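Local coordinates for protein phosphate transporter (Thermotoga maritima MSB8, PDB 6L85) that imports phosphate across the cell membrane in a sodium-dependent manner, as human SLC20 transporters do, at residues B[66-70]-B[126-132]; B[38-42]-B[305-309]; B[184-188]-B[203-209]. All coordinates share one frame; numbering follows the deposited sequence.

Contact 1 (B[66-70]-B[126-132])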
ATOM      1  N   LYS B  66       7.908   5.667  27.325  1.00 46.21           N
ATOM      2  CA  LYS B  66       8.455   5.244  28.618  1.00 54.10           C
ATOM      3  C   LYS B  66       9.928   4.828  28.606  1.00 53.62           C
ATOM      4  O   LYS B  66      10.366   4.135  29.530  1.00 59.68           O
ATOM      5  CB  LYS B  66       7.611   4.112  29.208  1.00 55.09           C
ATOM      6  CG  LYS B  66       7.490   2.883  28.340  1.00 58.67           C
ATOM      7  CD  LYS B  66       6.736   1.792  29.099  1.00 68.61           C
ATOM      8  CE  LYS B  66       5.618   2.387  29.957  1.00 65.53           C
ATOM      9  NZ  LYS B  66       5.194   1.470  31.056  1.00 73.22           N
ATOM     10  N   GLY B  67      10.728   5.279  27.647  1.00 52.19           N
ATOM     11  CA  GLY B  67      12.118   4.842  27.597  1.00 43.53           C
ATOM     12  C   GLY B  67      13.124   5.911  27.974  1.00 49.74           C
ATOM     13  O   GLY B  67      14.317   5.623  28.125  1.00 50.34           O
ATOM     14  N   ILE B  68      12.658   7.148  28.144  1.00 48.54           N
ATOM     15  CA  ILE B  68      13.518   8.280  28.493  1.00 52.77           C
ATOM     16  C   ILE B  68      13.244   8.760  29.911  1.00 51.98           C
ATOM     17  O   ILE B  68      14.154   8.831  30.738  1.00 56.07           O
ATOM     18  CB  ILE B  68      13.360   9.437  27.481  1.00 50.37           C
ATOM     19  CG1 ILE B  68      13.255   8.896  26.060  1.00 47.56           C
ATOM     20  CG2 ILE B  68      14.514  10.444  27.627  1.00 47.99           C
ATOM     21  CD1 ILE B  68      12.813   9.951  25.076  1.00 55.41           C
ATOM     22  N   VAL B  69      12.010   9.147  30.191  1.00 50.54           N
ATOM     23  CA  VAL B  69      11.601   9.540  31.531  1.00 51.83           C
ATOM     24  C   VAL B  69      11.233   8.285  32.303  1.00 53.72           C
ATOM     25  O   VAL B  69      10.665   7.341  31.742  1.00 55.37           O
ATOM     26  CB  VAL B  69      10.428  10.536  31.467  1.00 50.88           C
ATOM     27  CG1 VAL B  69       9.978  10.951  32.855  1.00 54.98           C
ATOM     28  CG2 VAL B  69      10.829  11.755  30.667  1.00 51.58           C
ATOM     29  N   GLU B  70      11.609   8.243  33.582  1.00 49.11           N
ATOM     30  CA  GLU B  70      11.217   7.146  34.461  1.00 58.43           C
ATOM     31  C   GLU B  70       9.776   7.416  34.883  1.00 56.36           C
ATOM     32  O   GLU B  70       9.519   8.161  35.835  1.00 51.98           O
ATOM     33  CB  GLU B  70      12.159   7.034  35.657  1.00 56.41           C
ATOM     34  CG  GLU B  70      12.118   5.677  36.335  1.00 56.90           C
ATOM     35  CD  GLU B  70      12.516   4.548  35.414  1.00 67.65           C
ATOM     36  OE1 GLU B  70      13.734   4.378  35.176  1.00 69.51           O
ATOM     37  OE2 GLU B  70      11.610   3.834  34.923  1.00 70.62           O
ATOM     38  N   GLY B 126      14.717  10.844  37.655  1.00 54.36           N
ATOM     39  CA  GLY B 126      13.670  11.084  36.678  1.00 60.26           C
ATOM     40  C   GLY B 126      13.970  10.596  35.277  1.00 57.78           C
ATOM     41  O   GLY B 126      13.095  10.677  34.411  1.00 58.72           O
ATOM     42  N   VAL B 127      15.172  10.084  35.028  1.00 56.20           N
ATOM     43  CA  VAL B 127      15.574   9.601  33.714  1.00 56.67           C
ATOM     44  C   VAL B 127      15.734   8.088  33.778  1.00 54.72           C
ATOM     45  O   VAL B 127      16.374   7.567  34.693  1.00 56.33           O
ATOM     46  CB  VAL B 127      16.872  10.280  33.243  1.00 53.28           C
ATOM     47  CG1 VAL B 127      17.464   9.529  32.047  1.00 51.54           C
ATOM     48  CG2 VAL B 127      16.599  11.744  32.894  1.00 51.32           C
ATOM     49  N   ASN B 128      15.142   7.388  32.806  1.00 54.50           N
ATOM     50  CA  ASN B 128      15.245   5.931  32.675  1.00 54.02           C
ATOM     51  C   ASN B 128      16.610   5.591  32.059  1.00 58.83           C
ATOM     52  O   ASN B 128      16.741   5.333  30.856  1.00 52.08           O
ATOM     53  CB  ASN B 128      14.073   5.420  31.836  1.00 54.66           C
ATOM     54  CG  ASN B 128      14.063   3.906  31.658  1.00 55.93           C
ATOM     55  OD1 ASN B 128      15.051   3.219  31.929  1.00 57.85           O
ATOM     56  ND2 ASN B 128      12.934   3.381  31.179  1.00 52.74           N
ATOM     57  N   TRP B 129      17.646   5.556  32.923  1.00 56.12           N
ATOM     58  CA  TRP B 129      19.033   5.452  32.450  1.00 54.35           C
ATOM     59  C   TRP B 129      19.319   4.124  31.752  1.00 52.07           C
ATOM     60  O   TRP B 129      20.089   4.093  30.788  1.00 53.89           O
ATOM     61  CB  TRP B 129      20.019   5.669  33.612  1.00 56.47           C
ATOM     62  CG  TRP B 129      19.982   7.074  34.167  1.00 53.75           C
ATOM     63  CD1 TRP B 129      19.456   7.475  35.372  1.00 51.53           C
ATOM     64  CD2 TRP B 129      20.465   8.266  33.527  1.00 49.49           C
ATOM     65  NE1 TRP B 129      19.586   8.842  35.513  1.00 53.55           N
ATOM     66  CE2 TRP B 129      20.192   9.349  34.392  1.00 50.51           C
ATOM     67  CE3 TRP B 129      21.086   8.523  32.299  1.00 54.30           C
ATOM     68  CZ2 TRP B 129      20.532  10.665  34.074  1.00 53.25           C
ATOM     69  CZ3 TRP B 129      21.420   9.832  31.982  1.00 58.52           C
ATOM     70  CH2 TRP B 129      21.149  10.887  32.868  1.00 52.06           C
ATOM     71  N   LYS B 130      18.721   3.025  32.204  1.00 53.54           N
ATOM     72  CA  LYS B 130      18.950   1.740  31.541  1.00 53.88           C
ATOM     73  C   LYS B 130      18.603   1.815  30.056  1.00 59.42           C
ATOM     74  O   LYS B 130      19.423   1.477  29.193  1.00 61.00           O
ATOM     75  CB  LYS B 130      18.133   0.647  32.234  1.00 57.15           C
ATOM     76  CG  LYS B 130      17.890  -0.608  31.410  1.00 63.66           C
ATOM     77  CD  LYS B 130      19.030  -1.595  31.550  1.00 72.51           C
ATOM     78  CE  LYS B 130      18.583  -3.021  31.241  1.00 74.79           C
ATOM     79  NZ  LYS B 130      19.647  -4.009  31.613  1.00 83.33           N
ATOM     80  N   THR B 131      17.385   2.278  29.737  1.00 58.39           N
ATOM     81  CA  THR B 131      16.957   2.343  28.341  1.00 53.56           C
ATOM     82  C   THR B 131      17.649   3.482  27.602  1.00 51.91           C
ATOM     83  O   THR B 131      18.100   3.306  26.458  1.00 52.89           O
ATOM     84  CB  THR B 131      15.438   2.488  28.270  1.00 52.29           C
ATOM     85  OG1 THR B 131      14.840   1.287  28.766  1.00 56.29           O
ATOM     86  CG2 THR B 131      14.978   2.704  26.825  1.00 47.06           C
ATOM     87  N   PHE B 132      17.735   4.656  28.239  1.00 49.83           N
ATOM     88  CA  PHE B 132      18.399   5.785  27.605  1.00 51.48           C
ATOM     89  C   PHE B 132      19.809   5.413  27.161  1.00 54.75           C
ATOM     90  O   PHE B 132      20.290   5.900  26.127  1.00 51.32           O
ATOM     91  CB  PHE B 132      18.423   6.979  28.561  1.00 51.47           C
ATOM     92  CG  PHE B 132      19.169   8.157  28.027  1.00 56.08           C
ATOM     93  CD1 PHE B 132      18.668   8.882  26.956  1.00 60.43           C
ATOM     94  CD2 PHE B 132      20.380   8.530  28.575  1.00 57.69           C
ATOM     95  CE1 PHE B 132      19.360   9.968  26.447  1.00 57.41           C
ATOM     96  CE2 PHE B 132      21.077   9.612  28.071  1.00 63.01           C
ATOM     97  CZ  PHE B 132      20.562  10.334  27.001  1.00 62.16           C
TER
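Val69 and Val127 bridge the two segments as an antiparallel, non-hydrogen-bonded pair whose CA atoms lie 4.5 Å apart, and the residues flanking them supply the bonds. Asn128 N gives its hydrogen to Ile68 O at 2.7 Å, and Glu70 N gives its own to Gly126 O at 3.0 Å. Both carbonyls also meet a CA-H, that of Val127 at Ile68 O and that of Val69 at Gly126 O.

Asn128 spends both ends of its amide. With CG anti to the backbone N (chi1 -179°), the group extends toward 66-70, where ND2 reaches Lys66 O, 3.1 Å away, an oxygen lying close to the Asn128 amide plane, though the bond is bent to 141°. OD1 turns the other way and takes Thr131 N in a weak but straight capping bond, while the backbone Asn128 O accepts Phe132 N. The Glu70 carboxylate lies obliquely across this amide, its plane turned by 39°. OE1 rests against Asn128 CA at 3.3 Å, a contact and not a bond. Thr131 presents its CG2 methyl to Gly67 O, also at 3.3 Å.

Other polar ends are satisfied farther out: Lys66 NZ by the carbonyls of Pro279 and Lys280, Trp129 NE1 by Ile124 O. Val127 CG1 sits over the centre of the Trp129 ring, and Ile68, Val69 and Val127 press their side chains on helix 106-121.

Asn128 is thus the N-cap of helix 129-162 and the centre of an inverse gamma turn. An isolated beta bridge, in a chain otherwise overwhelmingly helical, ties the loop after helix 58-66 to the start of that long helix.

Contact 2 (B[38-42]-B[305-309])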
ATOM      1  N   VAL B  38      11.547  18.806  -7.168  1.00 45.28           N
ATOM      2  CA  VAL B  38      11.285  19.052  -5.755  1.00 51.55           C
ATOM      3  C   VAL B  38       9.804  18.856  -5.441  1.00 49.87           C
ATOM      4  O   VAL B  38       9.446  18.194  -4.462  1.00 46.21           O
ATOM      5  CB  VAL B  38      11.766  20.468  -5.381  1.00 54.58           C
ATOM      6  CG1 VAL B  38      11.262  20.861  -4.000  1.00 57.58           C
ATOM      7  CG2 VAL B  38      13.298  20.546  -5.454  1.00 51.65           C
ATOM      8  N   ARG B  39       8.927  19.417  -6.276  1.00 51.88           N
ATOM      9  CA  ARG B  39       7.486  19.336  -6.050  1.00 51.94           C
ATOM     10  C   ARG B  39       6.988  17.892  -6.097  1.00 48.54           C
ATOM     11  O   ARG B  39       6.184  17.465  -5.248  1.00 47.33           O
ATOM     12  CB  ARG B  39       6.766  20.195  -7.093  1.00 48.31           C
ATOM     13  CG  ARG B  39       5.294  19.860  -7.304  1.00 54.21           C
ATOM     14  CD  ARG B  39       4.468  20.054  -6.031  1.00 59.23           C
ATOM     15  NE  ARG B  39       4.107  21.448  -5.778  1.00 66.90           N
ATOM     16  CZ  ARG B  39       3.037  22.051  -6.289  1.00 71.89           C
ATOM     17  NH1 ARG B  39       2.211  21.382  -7.092  1.00 69.72           N
ATOM     18  NH2 ARG B  39       2.794  23.324  -5.994  1.00 71.09           N
ATOM     19  N   GLN B  40       7.447  17.125  -7.088  1.00 43.86           N
ATOM     20  CA  GLN B  40       7.084  15.714  -7.149  1.00 44.61           C
ATOM     21  C   GLN B  40       7.606  14.979  -5.925  1.00 42.84           C
ATOM     22  O   GLN B  40       6.898  14.154  -5.333  1.00 43.95           O
ATOM     23  CB  GLN B  40       7.638  15.075  -8.425  1.00 46.42           C
ATOM     24  CG  GLN B  40       7.154  15.705  -9.721  1.00 50.77           C
ATOM     25  CD  GLN B  40       7.801  15.077 -10.941  1.00 50.70           C
ATOM     26  OE1 GLN B  40       9.023  14.948 -11.025  1.00 48.91           O
ATOM     27  NE2 GLN B  40       6.974  14.669 -11.892  1.00 53.43           N
ATOM     28  N   ALA B  41       8.872  15.234  -5.573  1.00 45.69           N
ATOM     29  CA  ALA B  41       9.469  14.616  -4.395  1.00 44.70           C
ATOM     30  C   ALA B  41       8.611  14.873  -3.168  1.00 40.62           C
ATOM     31  O   ALA B  41       8.355  13.960  -2.378  1.00 39.99           O
ATOM     32  CB  ALA B  41      10.891  15.142  -4.178  1.00 38.11           C
ATOM     33  N   ALA B  42       8.111  16.104  -3.031  1.00 37.76           N
ATOM     34  CA  ALA B  42       7.289  16.445  -1.876  1.00 40.95           C
ATOM     35  C   ALA B  42       5.978  15.659  -1.870  1.00 40.70           C
ATOM     36  O   ALA B  42       5.568  15.142  -0.826  1.00 39.34           O
ATOM     37  CB  ALA B  42       7.031  17.952  -1.844  1.00 37.48           C
ATOM     38  N   GLN B 305      10.341  21.907   1.222  1.00 65.05           N
ATOM     39  CA  GLN B 305      10.592  22.241  -0.171  1.00 68.11           C
ATOM     40  C   GLN B 305      11.611  23.372  -0.219  1.00 69.86           C
ATOM     41  O   GLN B 305      11.664  24.123  -1.200  1.00 70.63           O
ATOM     42  CB  GLN B 305       9.277  22.638  -0.878  1.00 69.07           C
ATOM     43  CG  GLN B 305       8.397  21.464  -1.369  1.00 58.31           C
ATOM     44  CD  GLN B 305       7.416  21.848  -2.500  1.00 59.33           C
ATOM     45  OE1 GLN B 305       7.800  21.945  -3.662  1.00 66.62           O
ATOM     46  NE2 GLN B 305       6.148  22.031  -2.158  1.00 48.48           N
ATOM     47  N   LYS B 306      12.361  23.556   0.882  1.00 73.60           N
ATOM     48  CA  LYS B 306      13.489  24.485   0.933  1.00 71.97           C
ATOM     49  C   LYS B 306      14.801  23.795   1.297  1.00 73.40           C
ATOM     50  O   LYS B 306      15.753  23.849   0.509  1.00 81.72           O
ATOM     51  CB  LYS B 306      13.166  25.627   1.908  1.00 78.09           C
ATOM     52  CG  LYS B 306      12.278  26.731   1.292  1.00 75.59           C
ATOM     53  CD  LYS B 306      10.803  26.337   1.253  1.00 68.54           C
ATOM     54  CE  LYS B 306       9.965  27.385   0.522  1.00 75.73           C
ATOM     55  NZ  LYS B 306      10.072  27.286  -0.977  1.00 69.54           N
ATOM     56  N   VAL B 307      14.878  23.102   2.436  1.00 75.01           N
ATOM     57  CA  VAL B 307      16.111  22.414   2.833  1.00 65.13           C
ATOM     58  C   VAL B 307      16.401  21.197   1.951  1.00 71.26           C
ATOM     59  O   VAL B 307      17.567  20.758   1.844  1.00 71.06           O
ATOM     60  CB  VAL B 307      15.991  22.061   4.329  1.00 69.31           C
ATOM     61  CG1 VAL B 307      14.637  21.425   4.581  1.00 67.01           C
ATOM     62  CG2 VAL B 307      17.140  21.161   4.822  1.00 62.67           C
ATOM     63  N   MET B 308      15.369  20.657   1.284  1.00 70.52           N
ATOM     64  CA  MET B 308      15.594  19.572   0.332  1.00 68.51           C
ATOM     65  C   MET B 308      16.515  20.017  -0.804  1.00 74.83           C
ATOM     66  O   MET B 308      17.529  19.363  -1.085  1.00 71.17           O
ATOM     67  CB  MET B 308      14.253  19.077  -0.218  1.00 62.56           C
ATOM     68  CG  MET B 308      14.255  17.670  -0.742  1.00 52.68           C
ATOM     69  SD  MET B 308      12.683  17.269  -1.536  1.00 75.29           S
ATOM     70  CE  MET B 308      11.537  18.515  -0.909  1.00 57.34           C
ATOM     71  N   GLU B 309      16.166  21.119  -1.489  1.00 79.76           N
ATOM     72  CA  GLU B 309      17.006  21.637  -2.575  1.00 77.26           C
ATOM     73  C   GLU B 309      18.112  22.559  -2.064  1.00 81.59           C
ATOM     74  O   GLU B 309      18.421  23.590  -2.668  1.00 87.43           O
ATOM     75  CB  GLU B 309      16.116  22.368  -3.579  1.00 78.67           C
ATOM     76  CG  GLU B 309      15.235  23.431  -2.919  1.00 78.06           C
ATOM     77  CD  GLU B 309      14.631  24.430  -3.890  1.00 80.24           C
ATOM     78  OE1 GLU B 309      15.400  25.084  -4.627  1.00 81.60           O
ATOM     79  OE2 GLU B 309      13.388  24.574  -3.894  1.00 77.27           O
TER
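Val38, Gln305 and Met308 have the most surface buried where the first turn of helix 38-56 meets the short helix 304-311, the two local axes passing 10.3 Å apart at 117°. Val38 spreads both methyls over the partner. CG1, anti to the backbone N, touches Gln305 OE1 at 3.6 Å and Met308 CE at 3.9 Å, while CG2 meets the CB of Glu309. Gln305 stretches across from the other side: its CG packs on Ala42 CB at 3.8 Å, and beyond it OE1 lies against Arg39 CA. The amide stands steeply to the Arg39 guanidinium, the planes 75° apart, and its NE2 is bonded to Phe301 O, near the end of helix 286-302, which ties the amide to that helix. Met308 runs past Val38 in the opposite direction, bringing SD to Ala41 CB at 3.8 Å; behind it, Val23 and Met27 of helix 2-32 continue the apolar layer. Arg39 also packs on Phe219 of the second subunit. The joint is therefore made chiefly by packing of methyls, methylene and thioether, and the polar amide contributes van der Waals contact here while its hydrogen bond is made elsewhere.

Contact 3 (B[184-188]-B[203-209])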
ATOM      1  N   PHE B 184      10.173  -7.215   0.747  1.00 38.87           N
ATOM      2  CA  PHE B 184      10.157  -8.314   1.708  1.00 40.65           C
ATOM      3  C   PHE B 184      10.341  -7.799   3.126  1.00 39.38           C
ATOM      4  O   PHE B 184       9.658  -8.247   4.055  1.00 42.12           O
ATOM      5  CB  PHE B 184      11.250  -9.347   1.410  1.00 40.85           C
ATOM      6  CG  PHE B 184      11.447 -10.339   2.538  1.00 45.46           C
ATOM      7  CD1 PHE B 184      10.699 -11.497   2.591  1.00 45.21           C
ATOM      8  CD2 PHE B 184      12.351 -10.092   3.561  1.00 44.05           C
ATOM      9  CE1 PHE B 184      10.855 -12.401   3.623  1.00 45.93           C
ATOM     10  CE2 PHE B 184      12.497 -10.984   4.602  1.00 51.01           C
ATOM     11  CZ  PHE B 184      11.750 -12.146   4.629  1.00 48.73           C
ATOM     12  N   THR B 185      11.262  -6.856   3.312  1.00 36.29           N
ATOM     13  CA  THR B 185      11.514  -6.329   4.651  1.00 40.80           C
ATOM     14  C   THR B 185      10.296  -5.583   5.192  1.00 38.26           C
ATOM     15  O   THR B 185       9.846  -5.831   6.321  1.00 40.23           O
ATOM     16  CB  THR B 185      12.756  -5.424   4.622  1.00 43.35           C
ATOM     17  OG1 THR B 185      13.857  -6.153   4.068  1.00 39.85           O
ATOM     18  CG2 THR B 185      13.136  -4.980   6.022  1.00 39.59           C
ATOM     19  N   MET B 186       9.739  -4.673   4.387  1.00 37.88           N
ATOM     20  CA  MET B 186       8.580  -3.897   4.828  1.00 42.17           C
ATOM     21  C   MET B 186       7.405  -4.808   5.183  1.00 39.88           C
ATOM     22  O   MET B 186       6.797  -4.668   6.246  1.00 35.87           O
ATOM     23  CB  MET B 186       8.171  -2.896   3.747  1.00 39.81           C
ATOM     24  CG  MET B 186       9.219  -1.824   3.443  1.00 45.21           C
ATOM     25  SD  MET B 186       8.609  -0.573   2.270  1.00 55.76           S
ATOM     26  CE  MET B 186       8.902  -1.387   0.722  1.00 45.34           C
ATOM     27  N   ILE B 187       7.097  -5.770   4.312  1.00 39.12           N
ATOM     28  CA  ILE B 187       5.927  -6.608   4.502  1.00 34.57           C
ATOM     29  C   ILE B 187       6.125  -7.551   5.684  1.00 40.32           C
ATOM     30  O   ILE B 187       5.254  -7.659   6.557  1.00 37.64           O
ATOM     31  CB  ILE B 187       5.615  -7.378   3.201  1.00 37.74           C
ATOM     32  CG1 ILE B 187       5.237  -6.409   2.075  1.00 36.94           C
ATOM     33  CG2 ILE B 187       4.533  -8.444   3.439  1.00 38.69           C
ATOM     34  CD1 ILE B 187       4.003  -5.627   2.344  1.00 37.12           C
ATOM     35  N   SER B 188       7.255  -8.269   5.725  1.00 37.90           N
ATOM     36  CA  SER B 188       7.461  -9.216   6.817  1.00 39.83           C
ATOM     37  C   SER B 188       7.445  -8.510   8.163  1.00 36.05           C
ATOM     38  O   SER B 188       6.835  -9.004   9.116  1.00 39.36           O
ATOM     39  CB  SER B 188       8.765  -9.991   6.616  1.00 41.59           C
ATOM     40  OG  SER B 188       9.873  -9.105   6.622  1.00 48.26           O
ATOM     41  N   PHE B 203       6.875 -14.367   7.046  1.00 43.56           N
ATOM     42  CA  PHE B 203       7.865 -14.658   6.013  1.00 47.07           C
ATOM     43  C   PHE B 203       7.193 -15.074   4.720  1.00 41.21           C
ATOM     44  O   PHE B 203       7.643 -14.703   3.634  1.00 39.58           O
ATOM     45  CB  PHE B 203       8.821 -15.761   6.477  1.00 51.12           C
ATOM     46  CG  PHE B 203       9.915 -15.277   7.380  1.00 60.23           C
ATOM     47  CD1 PHE B 203      10.442 -13.996   7.231  1.00 61.92           C
ATOM     48  CD2 PHE B 203      10.433 -16.104   8.368  1.00 65.48           C
ATOM     49  CE1 PHE B 203      11.469 -13.544   8.059  1.00 67.32           C
ATOM     50  CE2 PHE B 203      11.462 -15.662   9.200  1.00 73.20           C
ATOM     51  CZ  PHE B 203      11.976 -14.376   9.049  1.00 68.74           C
ATOM     52  N   LEU B 204       6.130 -15.874   4.814  1.00 40.86           N
ATOM     53  CA  LEU B 204       5.457 -16.333   3.605  1.00 42.74           C
ATOM     54  C   LEU B 204       4.870 -15.157   2.829  1.00 40.64           C
ATOM     55  O   LEU B 204       5.000 -15.078   1.599  1.00 41.86           O
ATOM     56  CB  LEU B 204       4.381 -17.346   3.991  1.00 47.90           C
ATOM     57  CG  LEU B 204       3.525 -17.882   2.858  1.00 50.26           C
ATOM     58  CD1 LEU B 204       4.357 -18.809   1.994  1.00 54.76           C
ATOM     59  CD2 LEU B 204       2.281 -18.573   3.414  1.00 52.05           C
ATOM     60  N   LEU B 205       4.262 -14.203   3.539  1.00 39.68           N
ATOM     61  CA  LEU B 205       3.731 -13.018   2.868  1.00 41.87           C
ATOM     62  C   LEU B 205       4.855 -12.142   2.319  1.00 37.43           C
ATOM     63  O   LEU B 205       4.744 -11.597   1.206  1.00 36.50           O
ATOM     64  CB  LEU B 205       2.833 -12.236   3.838  1.00 38.34           C
ATOM     65  CG  LEU B 205       1.433 -12.859   3.947  1.00 45.87           C
ATOM     66  CD1 LEU B 205       0.697 -12.422   5.205  1.00 49.95           C
ATOM     67  CD2 LEU B 205       0.636 -12.481   2.711  1.00 50.09           C
ATOM     68  N   GLY B 206       5.941 -11.972   3.088  1.00 35.76           N
ATOM     69  CA  GLY B 206       7.083 -11.232   2.570  1.00 39.11           C
ATOM     70  C   GLY B 206       7.607 -11.829   1.280  1.00 37.66           C
ATOM     71  O   GLY B 206       7.865 -11.109   0.310  1.00 39.32           O
ATOM     72  N   ILE B 207       7.734 -13.161   1.238  1.00 38.80           N
ATOM     73  CA  ILE B 207       8.258 -13.820   0.044  1.00 38.35           C
ATOM     74  C   ILE B 207       7.309 -13.635  -1.130  1.00 40.23           C
ATOM     75  O   ILE B 207       7.746 -13.349  -2.250  1.00 41.90           O
ATOM     76  CB  ILE B 207       8.531 -15.313   0.316  1.00 42.97           C
ATOM     77  CG1 ILE B 207       9.600 -15.487   1.393  1.00 48.61           C
ATOM     78  CG2 ILE B 207       9.025 -15.994  -0.952  1.00 46.96           C
ATOM     79  CD1 ILE B 207      10.994 -15.134   0.895  1.00 57.07           C
ATOM     80  N   ALA B 208       5.995 -13.802  -0.916  1.00 37.37           N
ATOM     81  CA  ALA B 208       5.094 -13.686  -2.068  1.00 37.91           C
ATOM     82  C   ALA B 208       5.122 -12.269  -2.645  1.00 34.93           C
ATOM     83  O   ALA B 208       5.161 -12.082  -3.874  1.00 39.84           O
ATOM     84  CB  ALA B 208       3.675 -14.103  -1.678  1.00 37.31           C
ATOM     85  N   PHE B 209       5.102 -11.254  -1.772  1.00 34.10           N
ATOM     86  CA  PHE B 209       5.223  -9.878  -2.247  1.00 36.91           C
ATOM     87  C   PHE B 209       6.536  -9.663  -2.997  1.00 38.17           C
ATOM     88  O   PHE B 209       6.577  -8.940  -4.006  1.00 34.71           O
ATOM     89  CB  PHE B 209       5.119  -8.912  -1.068  1.00 37.64           C
ATOM     90  CG  PHE B 209       3.711  -8.495  -0.748  1.00 40.31           C
ATOM     91  CD1 PHE B 209       2.880  -9.319  -0.006  1.00 38.95           C
ATOM     92  CD2 PHE B 209       3.218  -7.291  -1.200  1.00 40.23           C
ATOM     93  CE1 PHE B 209       1.576  -8.939   0.285  1.00 39.36           C
ATOM     94  CE2 PHE B 209       1.915  -6.910  -0.913  1.00 44.49           C
ATOM     95  CZ  PHE B 209       1.099  -7.733  -0.168  1.00 38.87           C
TER
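Phe184 and Phe203 meet rim to rim, Phe184 CZ lying 3.5 Å from Phe203 CD1; the planes are nearly parallel, yet neither ring covers the other's face. Phe184 CG is anti to the backbone N (chi1 168°), which carries the ring across to 203-209. Its edge also faces the backbone of that helix: CD1 is 3.4 Å from Gly206 C, with Ile207 N near the ring plane. On the other helix Phe209 receives an aliphatic chain over one face, a CH-pi contact in which Ile187 CD1 stands 4.1 Å from the ring centroid, 14° off the normal.

Aliphatic side chains pack on the rings and on the backbone as well. Ile187 CG2 lies 3.8 Å from Gly206 N and also touches Leu205 CB. Ile207 CD1 meets Phe184 CE1 at 3.9 Å, the two side chains running side by side in the same direction. With no side chain at Gly206, its CA comes within 4.3 Å of Phe184 CA, the closest CA pair of the two segments.

The hydrogen bonds stay within each helix. Ser188 OG gives its hydrogen to Phe184 O at 2.7 Å, and Ser188 N reaches the same oxygen from the opposite face of its plane, so the hydroxyl's hydrogen is spent within the helix.

Beyond the two segments, a bound dodecyl maltoside touches Ile187, and Phe209 meets Phe50 of the second subunit edge-to-face. Helices 167-194 and 199-224, joined by a short turn and crossing here at 145°, form a helical hairpin packed closely around a glycine, and its second helix contributes to the dimer interface.

Contact 2 spans the others along the chain: it opens with helix 38-56 and closes only at helix 304-311, while contact 1 and then contact 3 fall between. The centres of contacts 1 and 2 lie about 36 Å apart, on opposite sides of the chain's centre; the centre of contact 3 is about 34 Å from that of contact 1 and about 31 Å from that of contact 2. Helix 129-162, which begins at contact 1, is followed directly by helix 167-194 of contact 3. Contacts 2 and 3 both meet the second subunit, whereas contact 1 does not. The three thus tie a loop to a helix start, two helices far apart in sequence, and two chain neighbours.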